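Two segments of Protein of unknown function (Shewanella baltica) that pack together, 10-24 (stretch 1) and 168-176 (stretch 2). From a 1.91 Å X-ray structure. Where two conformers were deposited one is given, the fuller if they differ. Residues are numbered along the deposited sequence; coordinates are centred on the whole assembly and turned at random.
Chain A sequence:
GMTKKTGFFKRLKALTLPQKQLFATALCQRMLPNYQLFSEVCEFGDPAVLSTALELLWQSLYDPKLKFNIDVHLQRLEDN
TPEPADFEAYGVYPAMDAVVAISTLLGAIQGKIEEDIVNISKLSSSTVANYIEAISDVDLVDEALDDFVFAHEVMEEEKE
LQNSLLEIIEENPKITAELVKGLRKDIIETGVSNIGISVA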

# COMPACT_ATOMS: atom_id res chain seq x y z
N LYS A 10 17.67 -3.25 -19.92
CA LYS A 10 18.81 -2.94 -20.78
C LYS A 10 19.59 -1.76 -20.16
O LYS A 10 20.81 -1.69 -20.26
CB LYS A 10 18.38 -2.69 -22.24
N ARG A 11 18.87 -0.84 -19.51
CA ARG A 11 19.45 0.40 -18.96
C ARG A 11 20.19 0.09 -17.67
O ARG A 11 21.32 0.57 -17.40
CB ARG A 11 18.34 1.42 -18.65
CG ARG A 11 17.74 2.15 -19.85
CD ARG A 11 17.03 3.42 -19.40
NE ARG A 11 15.76 3.15 -18.77
CZ ARG A 11 15.22 3.81 -17.74
NH1 ARG A 11 15.85 4.78 -17.12
NH2 ARG A 11 14.03 3.44 -17.28
N LEU A 12 19.60 -0.80 -16.90
CA LEU A 12 20.21 -1.27 -15.67
C LEU A 12 21.51 -2.00 -15.98
O LEU A 12 22.55 -1.78 -15.34
CB LEU A 12 19.20 -2.14 -14.92
CG LEU A 12 19.43 -2.53 -13.49
CD1 LEU A 12 19.73 -1.30 -12.64
CD2 LEU A 12 18.20 -3.26 -12.99
N LYS A 13 21.47 -2.86 -16.99
CA LYS A 13 22.65 -3.63 -17.36
C LYS A 13 23.77 -2.74 -17.94
O LYS A 13 24.96 -3.04 -17.80
CB LYS A 13 22.29 -4.73 -18.35
CG LYS A 13 21.44 -5.85 -17.74
CD LYS A 13 20.82 -6.75 -18.81
CE LYS A 13 19.91 -7.83 -18.19
NZ LYS A 13 19.51 -8.88 -19.20
N ALA A 14 23.37 -1.65 -18.59
CA ALA A 14 24.30 -0.67 -19.15
C ALA A 14 25.02 0.18 -18.09
O ALA A 14 26.03 0.80 -18.38
CB ALA A 14 23.58 0.22 -20.16
N LEU A 15 24.56 0.16 -16.85
CA LEU A 15 25.31 0.81 -15.78
C LEU A 15 26.72 0.25 -15.58
O LEU A 15 26.98 -0.94 -15.84
CB LEU A 15 24.54 0.69 -14.48
CG LEU A 15 23.20 1.42 -14.46
CD1 LEU A 15 22.58 1.27 -13.08
CD2 LEU A 15 23.33 2.93 -14.87
N THR A 16 27.63 1.10 -15.11
CA THR A 16 28.95 0.63 -14.66
C THR A 16 28.77 -0.13 -13.34
O THR A 16 27.70 -0.03 -12.68
CB THR A 16 29.89 1.77 -14.39
OG1 THR A 16 29.38 2.51 -13.27
CG2 THR A 16 30.01 2.66 -15.61
N LEU A 17 29.79 -0.90 -12.96
CA LEU A 17 29.73 -1.64 -11.69
C LEU A 17 29.38 -0.75 -10.48
O LEU A 17 28.48 -1.09 -9.71
CB LEU A 17 31.02 -2.43 -11.45
CG LEU A 17 31.11 -3.17 -10.10
CD1 LEU A 17 30.27 -4.42 -10.18
CD2 LEU A 17 32.56 -3.51 -9.68
N PRO A 18 30.08 0.38 -10.30
CA PRO A 18 29.74 1.27 -9.18
C PRO A 18 28.31 1.84 -9.25
O PRO A 18 27.65 1.91 -8.23
CB PRO A 18 30.82 2.37 -9.24
CG PRO A 18 31.85 1.87 -10.17
CD PRO A 18 31.25 0.86 -11.06
N GLN A 19 27.83 2.17 -10.46
CA GLN A 19 26.46 2.63 -10.66
C GLN A 19 25.45 1.55 -10.23
O GLN A 19 24.53 1.85 -9.53
CB GLN A 19 26.22 2.99 -12.13
CG GLN A 19 26.83 4.31 -12.55
CD GLN A 19 26.56 4.64 -13.97
OE1 GLN A 19 26.83 3.82 -14.87
NE2 GLN A 19 26.04 5.86 -14.22
N LYS A 20 25.66 0.32 -10.69
CA LYS A 20 24.86 -0.85 -10.27
C LYS A 20 24.85 -1.07 -8.75
O LYS A 20 23.78 -1.30 -8.13
CB LYS A 20 25.41 -2.10 -10.92
CG LYS A 20 25.18 -2.20 -12.44
CD LYS A 20 25.83 -3.50 -12.99
CE LYS A 20 25.28 -3.87 -14.35
NZ LYS A 20 26.18 -3.50 -15.41
N GLN A 21 26.03 -0.98 -8.18
CA GLN A 21 26.22 -1.20 -6.75
C GLN A 21 25.47 -0.17 -5.94
O GLN A 21 24.79 -0.50 -4.93
CB GLN A 21 27.71 -1.13 -6.45
CG GLN A 21 28.10 -1.58 -5.05
CD GLN A 21 29.62 -1.62 -4.87
OE1 GLN A 21 30.36 -1.83 -5.82
NE2 GLN A 21 30.08 -1.40 -3.65
N LEU A 22 25.53 1.09 -6.38
CA LEU A 22 24.72 2.15 -5.75
C LEU A 22 23.21 1.86 -5.81
O LEU A 22 22.48 1.95 -4.78
CB LEU A 22 25.03 3.52 -6.40
CG LEU A 22 24.21 4.76 -5.97
CD1 LEU A 22 24.23 4.94 -4.44
CD2 LEU A 22 24.75 6.04 -6.67
N PHE A 23 22.73 1.56 -7.03
CA PHE A 23 21.32 1.20 -7.26
C PHE A 23 20.85 0.10 -6.28
O PHE A 23 19.80 0.22 -5.62
CB PHE A 23 21.16 0.75 -8.74
CG PHE A 23 19.74 0.32 -9.10
CD1 PHE A 23 19.32 -0.98 -8.89
CD2 PHE A 23 18.83 1.24 -9.67
CE1 PHE A 23 18.04 -1.39 -9.24
CE2 PHE A 23 17.53 0.85 -9.98
CZ PHE A 23 17.12 -0.46 -9.75
N ALA A 24 21.62 -0.99 -6.24
CA ALA A 24 21.30 -2.16 -5.41
C ALA A 24 21.42 -1.87 -3.90
O ALA A 24 20.59 -2.31 -3.09
CB ALA A 24 22.24 -3.35 -5.83
N ILE A 168 18.29 8.89 -11.87
CA ILE A 168 19.25 9.78 -11.23
C ILE A 168 20.67 9.22 -11.32
O ILE A 168 21.63 9.97 -11.58
CB ILE A 168 18.80 10.25 -9.81
CG1 ILE A 168 19.78 11.30 -9.27
CG2 ILE A 168 18.58 9.08 -8.84
CD1 ILE A 168 19.12 12.34 -8.33
N ILE A 169 20.82 7.91 -11.19
CA ILE A 169 22.15 7.30 -11.33
C ILE A 169 22.67 7.38 -12.74
O ILE A 169 23.84 7.71 -12.96
CB ILE A 169 22.15 5.84 -10.80
CG1 ILE A 169 21.80 5.87 -9.30
CG2 ILE A 169 23.47 5.12 -11.06
CD1 ILE A 169 21.50 4.49 -8.69
N GLU A 170 21.80 7.13 -13.72
CA GLU A 170 22.26 7.04 -15.07
C GLU A 170 22.61 8.38 -15.71
O GLU A 170 23.41 8.43 -16.64
CB GLU A 170 21.32 6.18 -15.92
CG GLU A 170 20.20 6.84 -16.56
CD GLU A 170 19.14 5.83 -17.01
OE1 GLU A 170 19.46 4.74 -17.56
OE2 GLU A 170 17.96 6.16 -16.81
N GLU A 171 22.08 9.47 -15.17
CA GLU A 171 22.41 10.78 -15.68
C GLU A 171 23.77 11.29 -15.19
O GLU A 171 24.21 12.37 -15.55
CB GLU A 171 21.28 11.77 -15.38
CG GLU A 171 21.16 12.23 -13.94
CD GLU A 171 19.91 13.08 -13.69
OE1 GLU A 171 18.90 12.95 -14.45
OE2 GLU A 171 19.94 13.88 -12.73
N ASN A 172 24.43 10.49 -14.37
CA ASN A 172 25.72 10.80 -13.81
C ASN A 172 26.72 9.74 -14.28
O ASN A 172 26.61 8.57 -13.89
CB ASN A 172 25.62 10.82 -12.28
CG ASN A 172 24.72 11.96 -11.79
OD1 ASN A 172 25.04 13.13 -12.00
ND2 ASN A 172 23.59 11.63 -11.17
N PRO A 173 27.70 10.13 -15.10
CA PRO A 173 28.59 9.13 -15.68
C PRO A 173 29.35 8.31 -14.62
O PRO A 173 29.60 7.14 -14.83
CB PRO A 173 29.54 9.94 -16.55
CG PRO A 173 29.42 11.39 -16.08
CD PRO A 173 28.04 11.52 -15.51
N LYS A 174 29.69 8.95 -13.49
CA LYS A 174 30.27 8.27 -12.33
C LYS A 174 29.48 8.58 -11.09
O LYS A 174 28.83 9.64 -11.00
CB LYS A 174 31.71 8.75 -12.11
CG LYS A 174 32.75 7.90 -12.82
CD LYS A 174 34.20 8.39 -12.62
CE LYS A 174 34.64 8.43 -11.15
NZ LYS A 174 36.13 8.46 -11.03
N ILE A 175 29.55 7.70 -10.10
CA ILE A 175 28.91 7.98 -8.81
C ILE A 175 29.75 9.01 -8.05
O ILE A 175 30.94 9.02 -8.18
CB ILE A 175 28.60 6.70 -8.00
CG1 ILE A 175 29.86 6.05 -7.44
CG2 ILE A 175 27.84 5.70 -8.90
CD1 ILE A 175 29.54 4.90 -6.48
N THR A 176 29.10 9.90 -7.31
CA THR A 176 29.77 10.97 -6.58
C THR A 176 29.39 10.85 -5.10
O THR A 176 28.37 10.22 -4.77
CB THR A 176 29.37 12.36 -7.15
OG1 THR A 176 28.02 12.65 -6.81
CG2 THR A 176 29.50 12.40 -8.69
O HOH W 1 21.54 3.23 -18.22
O HOH W 2 30.64 4.90 -13.33

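The two segments bury 554 Å² between them, with the largest shares from Ile-169, Glu-170, Gln-19 and Ile-175. Apolar packing involves two isoleucines of stretch 2. Ile-169, on the last turn of its helix, points toward stretch 1 and extends CD1 to 3.8 Å from Leu-22 CG and 3.8 Å from Phe-23 CB, meeting the Phe-23 ring at its edge; its CG2 lies 3.6 Å from Gln-19 CB. Ile-175, in the loop that follows, places CG2 3.8 Å from Leu-22 CD2 and CD1 4.0 Å from Pro-18 CB. Leu-22 thus touches both isoleucines.

Gln-19 makes polar contacts with both segments. Gln-19 NE2 donates a weak hydrogen bond to Ile-169 O (3.1 Å) and lies 2.8 Å from Asn-172 O, where the chain leaves its helix. Gln-19 OE1 accepts from Thr-16 N (2.8 Å), while Thr-16 OG1 caps the helix by accepting from Gln-19 N (3.2 Å). A buried glutamine suits this place because it can both donate and accept.

Arg-11 and Glu-170 form a salt bridge, Arg-11 NH1 to Glu-170 OE2 at 2.5 Å. Opposite charges pair here: the Arg-11 CA-to-CB bond points toward stretch 2, and that of Glu-170 points sideways while its side-chain end comes nearer. One water donates to Arg-11 O (2.8 Å) and Glu-170 OE1 (2.7 Å); another, well away from the salt bridge, links Thr-16 OG1 (2.7 Å) with Pro-173 O (2.9 Å).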